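Side-chain contacts in Lmo0135 protein (Listeria monocytogenes EGD-e, PDB 5ISU), which serves as the substrate-binding protein of an ABC transporter, probably one that takes up peptides: residues Arg276-Tyr281 against Lys365-Thr370; Ala261-Asn264 against Ala269-Ser272; Gln45-Ala50 against Arg493-Leu498. One frame throughout, in Å; residues are numbered along the deposited sequence.

How the interactions relate
Starting from the N terminus, the chain passes helix 39-48 early, and near its end residues 493-498 come to rest on it: interaction 3 closes a loop of more than 440 residues that contains both of the others. Interaction 2 is the shortest closure, folding the loop after strand 248-263 back on the strand's end. Interaction 1 opens a few residues later on helix 273-281 and closes at residues 365-370, so the two follow in series without crossing. They also touch, since Arg276 and Leu279 pack on Phe263. Interaction 3 lies on the opposite side of the chain's centre, its own centre about 47 Å from that of interaction 1.

Interaction 1: residues Arg276-Tyr281 against Lys365-Thr370; sequences RQALSY and KEIGVT
A single methyl group does most of the work here: Ile367 CD1 pushes in from the turn after helix 351-365 and meets both the backbone and the side chains of helix 273-281. Its nearest atom across the contact is a carbonyl oxygen, Ala278 O, with Ile367 CD1 at 3.8 Å, a packing distance. Ile367 CD1 also sits 4.3 Å from Leu279 CD2 and, more loosely, 4.5 Å from Ala278 CB. What aims the ethyl arm is its first torsion: with chi1 at 66°, Ile367 CG1 lies between the backbone nitrogen and the carbonyl carbon, the crowded position, and CD1 extends from it toward the helix. Leu279 serves two partners with one branch, because Leu279 CD2 also faces Val369 CG1, at 4.4 Å. The contact is wholly apolar in its side chains, buried, and modest in extent, 118 Å² over both segments.

Helix 324-334 fills in beside it, Leu330 against Ala278 and Ala327 against Ile367. A polar tie runs alongside, from Tyr364 OH to Leu279 O. Within the helical segment, Ser280 OG bonds back to Arg276 O at 2.9 Å, one turn earlier in its own helix.

The turn that presents Ile367 is a type I beta turn from Lys365 to Gly368, closed by Gly368 N on Lys365 O at 3.0 Å. Gly368 has positive phi and is the C-prime residue of a Schellman motif, with Val369 N bonded to Tyr364 O. The motif ends the helix of a beta-alpha-beta crossover, whose strands 341-347 and 370-376 run parallel in one mixed sheet.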
loop_
_atom_site.group_PDB
_atom_site.type_symbol
_atom_site.label_atom_id
_atom_site.label_comp_id
_atom_site.label_asym_id
_atom_site.label_seq_id
_atom_site.Cartn_x
_atom_site.Cartn_y
_atom_site.Cartn_z
ATOM N N ARG A 276 -11.183 -18.376 18.668
ATOM C CA ARG A 276 -11.000 -17.439 17.553
ATOM C C ARG A 276 -12.251 -17.369 16.678
ATOM O O ARG A 276 -12.626 -16.286 16.209
ATOM C CB ARG A 276 -9.772 -17.799 16.696
ATOM C CG ARG A 276 -8.451 -17.694 17.450
ATOM C CD ARG A 276 -7.247 -17.602 16.533
ATOM N NE ARG A 276 -7.106 -18.753 15.644
ATOM C CZ ARG A 276 -6.454 -19.888 15.933
ATOM N NH1 ARG A 276 -5.878 -20.073 17.121
ATOM N NH2 ARG A 276 -6.383 -20.855 15.023
ATOM N N GLN A 277 -12.890 -18.519 16.470
ATOM C CA GLN A 277 -14.114 -18.588 15.674
ATOM C C GLN A 277 -15.276 -17.952 16.422
ATOM O O GLN A 277 -16.125 -17.285 15.815
ATOM C CB GLN A 277 -14.443 -20.021 15.302
ATOM C CG GLN A 277 -13.484 -20.642 14.300
ATOM C CD GLN A 277 -13.778 -22.111 14.039
ATOM O OE1 GLN A 277 -14.442 -22.765 14.834
ATOM N NE2 GLN A 277 -13.271 -22.637 12.928
ATOM N N ALA A 278 -15.317 -18.146 17.739
ATOM C CA ALA A 278 -16.365 -17.518 18.552
ATOM C C ALA A 278 -16.287 -15.989 18.442
ATOM O O ALA A 278 -17.311 -15.321 18.315
ATOM C CB ALA A 278 -16.251 -17.947 20.002
ATOM N N LEU A 279 -15.064 -15.456 18.446
ATOM C CA LEU A 279 -14.817 -14.012 18.376
ATOM C C LEU A 279 -15.009 -13.446 16.967
ATOM O O LEU A 279 -14.881 -12.232 16.759
ATOM C CB LEU A 279 -13.414 -13.681 18.894
ATOM C CG LEU A 279 -13.093 -14.085 20.337
ATOM C CD1 LEU A 279 -11.623 -13.849 20.656
ATOM C CD2 LEU A 279 -13.985 -13.372 21.350
ATOM N N SER A 280 -15.277 -14.331 16.008
ATOM C CA SER A 280 -15.571 -13.931 14.639
ATOM C C SER A 280 -17.099 -13.945 14.474
ATOM O O SER A 280 -17.711 -12.965 13.996
ATOM C CB SER A 280 -14.903 -14.883 13.634
ATOM O OG SER A 280 -13.507 -14.927 13.840
ATOM N N TYR A 281 -17.705 -15.055 14.861
ATOM C CA TYR A 281 -19.165 -15.203 14.811
ATOM C C TYR A 281 -19.937 -14.170 15.628
ATOM O O TYR A 281 -21.121 -13.971 15.397
ATOM C CB TYR A 281 -19.597 -16.590 15.300
ATOM C CG TYR A 281 -19.481 -17.701 14.287
ATOM C CD1 TYR A 281 -20.302 -17.718 13.160
ATOM C CD2 TYR A 281 -18.641 -18.794 14.505
ATOM C CE1 TYR A 281 -20.234 -18.754 12.239
ATOM C CE2 TYR A 281 -18.583 -19.845 13.597
ATOM C CZ TYR A 281 -19.380 -19.816 12.468
ATOM O OH TYR A 281 -19.313 -20.846 11.567
ATOM N N LYS A 365 -19.071 -8.796 25.059
ATOM C CA LYS A 365 -19.856 -8.819 26.294
ATOM C C LYS A 365 -21.058 -9.745 26.143
ATOM O O LYS A 365 -21.310 -10.578 27.015
ATOM C CB LYS A 365 -20.371 -7.432 26.696
ATOM C CG LYS A 365 -19.405 -6.583 27.506
ATOM C CD LYS A 365 -20.112 -5.357 28.083
ATOM C CE LYS A 365 -19.170 -4.525 28.946
ATOM N NZ LYS A 365 -19.844 -3.341 29.551
ATOM N N GLU A 366 -21.763 -9.616 25.019
ATOM C CA GLU A 366 -22.971 -10.404 24.761
ATOM C C GLU A 366 -22.734 -11.924 24.641
ATOM O O GLU A 366 -23.677 -12.703 24.796
ATOM C CB GLU A 366 -23.715 -9.865 23.535
ATOM C CG GLU A 366 -25.151 -10.372 23.434
ATOM C CD GLU A 366 -25.936 -9.747 22.300
ATOM O OE1 GLU A 366 -27.154 -10.027 22.201
ATOM O OE2 GLU A 366 -25.351 -8.980 21.509
ATOM N N ILE A 367 -21.497 -12.350 24.369
ATOM C CA ILE A 367 -21.195 -13.800 24.322
ATOM C C ILE A 367 -20.447 -14.264 25.587
ATOM O O ILE A 367 -19.818 -15.318 25.584
ATOM C CB ILE A 367 -20.435 -14.253 23.032
ATOM C CG1 ILE A 367 -19.016 -13.668 22.948
ATOM C CG2 ILE A 367 -21.243 -13.894 21.798
ATOM C CD1 ILE A 367 -18.130 -14.360 21.925
ATOM N N GLY A 368 -20.524 -13.471 26.656
ATOM C CA GLY A 368 -19.894 -13.804 27.935
ATOM C C GLY A 368 -18.394 -13.577 28.035
ATOM O O GLY A 368 -17.759 -14.099 28.960
ATOM N N VAL A 369 -17.825 -12.797 27.110
ATOM C CA VAL A 369 -16.373 -12.510 27.104
ATOM C C VAL A 369 -16.129 -11.036 27.441
ATOM O O VAL A 369 -16.729 -10.165 26.827
ATOM C CB VAL A 369 -15.733 -12.834 25.724
ATOM C CG1 VAL A 369 -14.252 -12.448 25.693
ATOM C CG2 VAL A 369 -15.918 -14.306 25.378
ATOM N N THR A 370 -15.243 -10.769 28.406
ATOM C CA THR A 370 -14.925 -9.396 28.824
ATOM C C THR A 370 -13.701 -8.884 28.065
ATOM O O THR A 370 -12.635 -9.508 28.108
ATOM C CB THR A 370 -14.645 -9.311 30.340
ATOM O OG1 THR A 370 -15.737 -9.888 31.063
ATOM C CG2 THR A 370 -14.451 -7.857 30.789
#

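Interaction 2: residues Ala261-Asn264 against Ala269-Ser272; sequences ATFN and ALKS
The backbone leaves strand 248-263 at Phe263, loops round, and returns so that the CA atoms of Asn264 and Leu270 come within 6.4 Å, the closest CA pair across the two segments. Leu270 is the residue of 269-272 that makes the contact. Leu270 CD1 settles against the backbone of Asn264, 3.4 Å from Asn264 O and 3.7 Å from Asn264 N, while Leu270 CB lies 3.6 Å from that same oxygen. The leucine is thus laid along main-chain atoms at the strand's end, and these are packing contacts.

The other branch goes to the aromatic side: Leu270 CD2 approaches Phe263 CD1 obliquely, at 4.4 Å. A first torsion of -64° places Leu270 CG anti to its carbonyl carbon and carries it toward the strand end; the near-extended chi2 of 165° then sets one methyl on the Asn264 backbone and the other by the phenyl ring. Phe263 CB starts out toward the loop, but the far end of the ring leads away.

The bond from CA to CB of Asn264 points away from the loop, and the amide is fully engaged. OD1 accepts from Asn423 ND2 and from Asn266 N, the latter making an Asx turn where the strand gives way to the loop, and ND2 donates to the carbonyl oxygens of Asn390 and Tyr393. These bonds fix the amide and probably help hold the adjoining backbone on which the leucine rests.

At the far end of the loop Ser272 is the N-cap of helix 273-281, its OG bonded to Leu275 N. Phe263 and Leu270 both pack on Leu279 of that helix, and Phe263 also touches Ile395 in strand 395-400, so the contact fills the corner between strand 248-263, its sheet neighbour 395-400 and the helix that follows in the chain.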
loop_
_atom_site.group_PDB
_atom_site.type_symbol
_atom_site.label_atom_id
_atom_site.label_comp_id
_atom_site.label_asym_id
_atom_site.label_seq_id
_atom_site.Cartn_x
_atom_site.Cartn_y
_atom_site.Cartn_z
ATOM N N ALA A 261 -8.528 -7.346 12.352
ATOM C CA ALA A 261 -8.147 -7.603 13.730
ATOM C C ALA A 261 -7.303 -8.871 13.755
ATOM O O ALA A 261 -7.609 -9.814 13.065
ATOM C CB ALA A 261 -9.376 -7.785 14.579
ATOM N N THR A 262 -6.244 -8.881 14.550
ATOM C CA THR A 262 -5.369 -10.045 14.690
ATOM C C THR A 262 -5.631 -10.699 16.027
ATOM O O THR A 262 -5.904 -10.008 16.986
ATOM C CB THR A 262 -3.895 -9.624 14.768
ATOM O OG1 THR A 262 -3.676 -8.918 15.998
ATOM C CG2 THR A 262 -3.494 -8.734 13.615
ATOM N N PHE A 263 -5.511 -12.020 16.108
ATOM C CA PHE A 263 -5.664 -12.739 17.395
ATOM C C PHE A 263 -4.271 -13.202 17.793
ATOM O O PHE A 263 -3.662 -13.986 17.066
ATOM C CB PHE A 263 -6.621 -13.922 17.283
ATOM C CG PHE A 263 -8.033 -13.532 16.898
ATOM C CD1 PHE A 263 -8.822 -12.798 17.764
ATOM C CD2 PHE A 263 -8.588 -13.961 15.701
ATOM C CE1 PHE A 263 -10.117 -12.445 17.420
ATOM C CE2 PHE A 263 -9.887 -13.623 15.357
ATOM C CZ PHE A 263 -10.650 -12.863 16.220
ATOM N N ASN A 264 -3.760 -12.692 18.918
ATOM C CA ASN A 264 -2.388 -13.009 19.365
ATOM C C ASN A 264 -2.259 -14.410 19.955
ATOM O O ASN A 264 -2.554 -14.624 21.135
ATOM C CB ASN A 264 -1.909 -11.985 20.399
ATOM C CG ASN A 264 -0.404 -12.062 20.664
ATOM O OD1 ASN A 264 0.281 -12.976 20.206
ATOM N ND2 ASN A 264 0.119 -11.079 21.386
ATOM N N ALA A 269 -4.855 -18.717 25.656
ATOM C CA ALA A 269 -6.287 -18.850 25.338
ATOM C C ALA A 269 -6.635 -18.742 23.839
ATOM O O ALA A 269 -7.480 -19.488 23.349
ATOM C CB ALA A 269 -7.106 -17.849 26.143
ATOM N N LEU A 270 -5.967 -17.839 23.119
ATOM C CA LEU A 270 -6.211 -17.644 21.680
ATOM C C LEU A 270 -5.628 -18.727 20.745
ATOM O O LEU A 270 -5.774 -18.627 19.514
ATOM C CB LEU A 270 -5.723 -16.264 21.258
ATOM C CG LEU A 270 -6.510 -15.155 21.950
ATOM C CD1 LEU A 270 -5.763 -13.846 21.806
ATOM C CD2 LEU A 270 -7.939 -15.063 21.409
ATOM N N LYS A 271 -4.982 -19.738 21.325
ATOM C CA LYS A 271 -4.456 -20.891 20.582
ATOM C C LYS A 271 -5.623 -21.724 20.094
ATOM O O LYS A 271 -5.499 -22.482 19.140
ATOM C CB LYS A 271 -3.637 -21.811 21.504
ATOM C CG LYS A 271 -2.336 -21.266 22.068
ATOM C CD LYS A 271 -1.193 -21.315 21.069
ATOM C CE LYS A 271 0.148 -21.207 21.792
ATOM N NZ LYS A 271 1.295 -21.220 20.853
ATOM N N SER A 272 -6.735 -21.626 20.819
ATOM C CA SER A 272 -7.956 -22.353 20.492
ATOM C C SER A 272 -8.654 -21.805 19.243
ATOM O O SER A 272 -9.078 -20.640 19.208
ATOM C CB SER A 272 -8.929 -22.283 21.680
ATOM O OG SER A 272 -10.212 -22.780 21.342
#

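Interaction 3: residues Gln45-Ala50 against Arg493-Leu498; sequences QQAVYA and RDLSKL
An Asx turn at Asp494 leads into the 3-10 segment 495-497, and the residues flanking that aspartate, Arg493 and Leu495, meet Gln46 and Ala47 near the end of helix 39-48. Gln46 NE2 donates to Arg493 O at 2.9 Å. The bond is nearly straight, 171° at the hydrogen, and uses a lone pair in the carbonyl plane; the oxygen also lies almost in the plane of the glutamine amide. To get there the side chain bends at chi2 (68°), which brings Gln46 CG close to Arg493 O as well, at 3.4 Å.

A water gives that carbonyl its second donor and bridges back to the helix, 2.9 Å from both Arg493 O and Gln46 O. Beside this polar link Ala47 CB packs on Leu495 CD1 at 4.1 Å.

The turn itself is tightly made: Asp494 OD1 takes Ser496 OG (2.6 Å) and Ser496 N (3.0 Å) from the same face of the carboxylate. The Arg493 side chain sets off away from the helix at CB; its NE bonds Thr485 OG1 and its guanidinium makes a cation-pi contact with Trp54. Leu495 also touches Ile22 of strand 19-24, while Ala47 is backbone-bonded to Tyr180 in strand 180-186, placing the contact beside both outer strands of one mixed sheet.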
loop_
_atom_site.group_PDB
_atom_site.type_symbol
_atom_site.label_atom_id
_atom_site.label_comp_id
_atom_site.label_asym_id
_atom_site.label_seq_id
_atom_site.Cartn_x
_atom_site.Cartn_y
_atom_site.Cartn_z
ATOM N N GLN A 45 7.071 11.549 -5.212
ATOM C CA GLN A 45 7.793 10.746 -6.205
ATOM C C GLN A 45 6.967 10.449 -7.463
ATOM O O GLN A 45 7.494 10.440 -8.571
ATOM C CB GLN A 45 8.240 9.443 -5.564
ATOM C CG GLN A 45 8.656 8.365 -6.544
ATOM C CD GLN A 45 9.095 7.110 -5.821
ATOM O OE1 GLN A 45 9.968 7.168 -4.972
ATOM N NE2 GLN A 45 8.493 5.977 -6.155
ATOM N N GLN A 46 5.671 10.214 -7.285
ATOM C CA GLN A 46 4.784 9.905 -8.409
ATOM C C GLN A 46 4.773 11.043 -9.428
ATOM O O GLN A 46 4.606 10.817 -10.618
ATOM C CB GLN A 46 3.360 9.672 -7.912
ATOM C CG GLN A 46 2.426 9.075 -8.942
ATOM C CD GLN A 46 2.800 7.657 -9.298
ATOM O OE1 GLN A 46 3.532 6.991 -8.562
ATOM N NE2 GLN A 46 2.277 7.176 -10.405
ATOM N N ALA A 47 4.966 12.262 -8.948
ATOM C CA ALA A 47 4.974 13.422 -9.821
ATOM C C ALA A 47 6.340 13.648 -10.468
ATOM O O ALA A 47 6.415 14.137 -11.567
ATOM C CB ALA A 47 4.567 14.655 -9.042
ATOM N N VAL A 48 7.408 13.242 -9.801
ATOM C CA VAL A 48 8.765 13.509 -10.275
ATOM C C VAL A 48 9.377 12.383 -11.090
ATOM O O VAL A 48 10.145 12.654 -12.014
ATOM C CB VAL A 48 9.670 13.877 -9.078
ATOM C CG1 VAL A 48 11.110 14.118 -9.510
ATOM C CG2 VAL A 48 9.095 15.109 -8.377
ATOM N N TYR A 49 9.038 11.135 -10.758
ATOM C CA TYR A 49 9.561 9.966 -11.456
ATOM C C TYR A 49 8.486 9.127 -12.140
ATOM O O TYR A 49 7.440 8.875 -11.575
ATOM C CB TYR A 49 10.268 9.048 -10.465
ATOM C CG TYR A 49 11.520 9.611 -9.827
ATOM C CD1 TYR A 49 11.450 10.436 -8.701
ATOM C CD2 TYR A 49 12.781 9.272 -10.316
ATOM C CE1 TYR A 49 12.600 10.916 -8.099
ATOM C CE2 TYR A 49 13.931 9.756 -9.726
ATOM C CZ TYR A 49 13.833 10.565 -8.619
ATOM O OH TYR A 49 14.967 11.032 -8.055
ATOM N N ALA A 50 8.796 8.657 -13.344
ATOM C CA ALA A 50 7.930 7.777 -14.091
ATOM C C ALA A 50 8.403 6.305 -13.904
ATOM O O ALA A 50 9.604 6.051 -13.766
ATOM C CB ALA A 50 7.962 8.155 -15.555
ATOM N N ARG A 493 -2.434 8.931 -10.421
ATOM C CA ARG A 493 -1.420 8.192 -11.149
ATOM C C ARG A 493 -0.569 9.161 -11.913
ATOM O O ARG A 493 0.673 9.059 -11.890
ATOM C CB ARG A 493 -2.094 7.227 -12.130
ATOM C CG ARG A 493 -1.172 6.308 -12.943
ATOM C CD ARG A 493 -1.967 5.508 -13.983
ATOM N NE ARG A 493 -2.753 6.416 -14.825
ATOM C CZ ARG A 493 -2.292 7.099 -15.868
ATOM N NH1 ARG A 493 -1.049 6.968 -16.275
ATOM N NH2 ARG A 493 -3.092 7.934 -16.506
ATOM N N ASP A 494 -1.232 10.125 -12.558
ATOM C CA ASP A 494 -0.550 11.071 -13.402
ATOM C C ASP A 494 -1.246 12.445 -13.399
ATOM O O ASP A 494 -2.282 12.649 -14.038
ATOM C CB ASP A 494 -0.485 10.499 -14.825
ATOM C CG ASP A 494 0.433 11.297 -15.756
ATOM O OD1 ASP A 494 0.869 12.414 -15.400
ATOM O OD2 ASP A 494 0.728 10.796 -16.864
ATOM N N LEU A 495 -0.616 13.384 -12.705
ATOM C CA LEU A 495 -1.114 14.742 -12.561
ATOM C C LEU A 495 -1.057 15.586 -13.840
ATOM O O LEU A 495 -1.658 16.655 -13.876
ATOM C CB LEU A 495 -0.321 15.456 -11.455
ATOM C CG LEU A 495 -0.477 14.952 -10.014
ATOM C CD1 LEU A 495 0.580 15.542 -9.097
ATOM C CD2 LEU A 495 -1.857 15.299 -9.501
ATOM N N SER A 496 -0.318 15.128 -14.859
ATOM C CA SER A 496 -0.191 15.864 -16.123
ATOM C C SER A 496 -1.499 15.892 -16.905
ATOM O O SER A 496 -1.639 16.700 -17.837
ATOM C CB SER A 496 0.909 15.257 -17.016
ATOM O OG SER A 496 0.549 13.962 -17.462
ATOM N N LYS A 497 -2.436 15.002 -16.544
ATOM C CA LYS A 497 -3.773 14.963 -17.157
ATOM C C LYS A 497 -4.771 15.971 -16.553
ATOM O O LYS A 497 -5.827 16.237 -17.159
ATOM C CB LYS A 497 -4.368 13.555 -17.089
ATOM C CG LYS A 497 -3.470 12.458 -17.671
ATOM C CD LYS A 497 -2.935 12.783 -19.060
ATOM C CE LYS A 497 -1.984 11.693 -19.537
ATOM N NZ LYS A 497 -1.324 12.092 -20.806
ATOM N N LEU A 498 -4.469 16.528 -15.379
ATOM C CA LEU A 498 -5.390 17.520 -14.770
ATOM C C LEU A 498 -5.272 18.840 -15.511
ATOM O O LEU A 498 -4.227 19.145 -16.078
ATOM C CB LEU A 498 -5.106 17.730 -13.278
ATOM C CG LEU A 498 -5.285 16.515 -12.358
ATOM C CD1 LEU A 498 -4.931 16.887 -10.930
ATOM C CD2 LEU A 498 -6.704 15.970 -12.428
HETATM O O HOH W 1 2.912 10.600 -12.982
#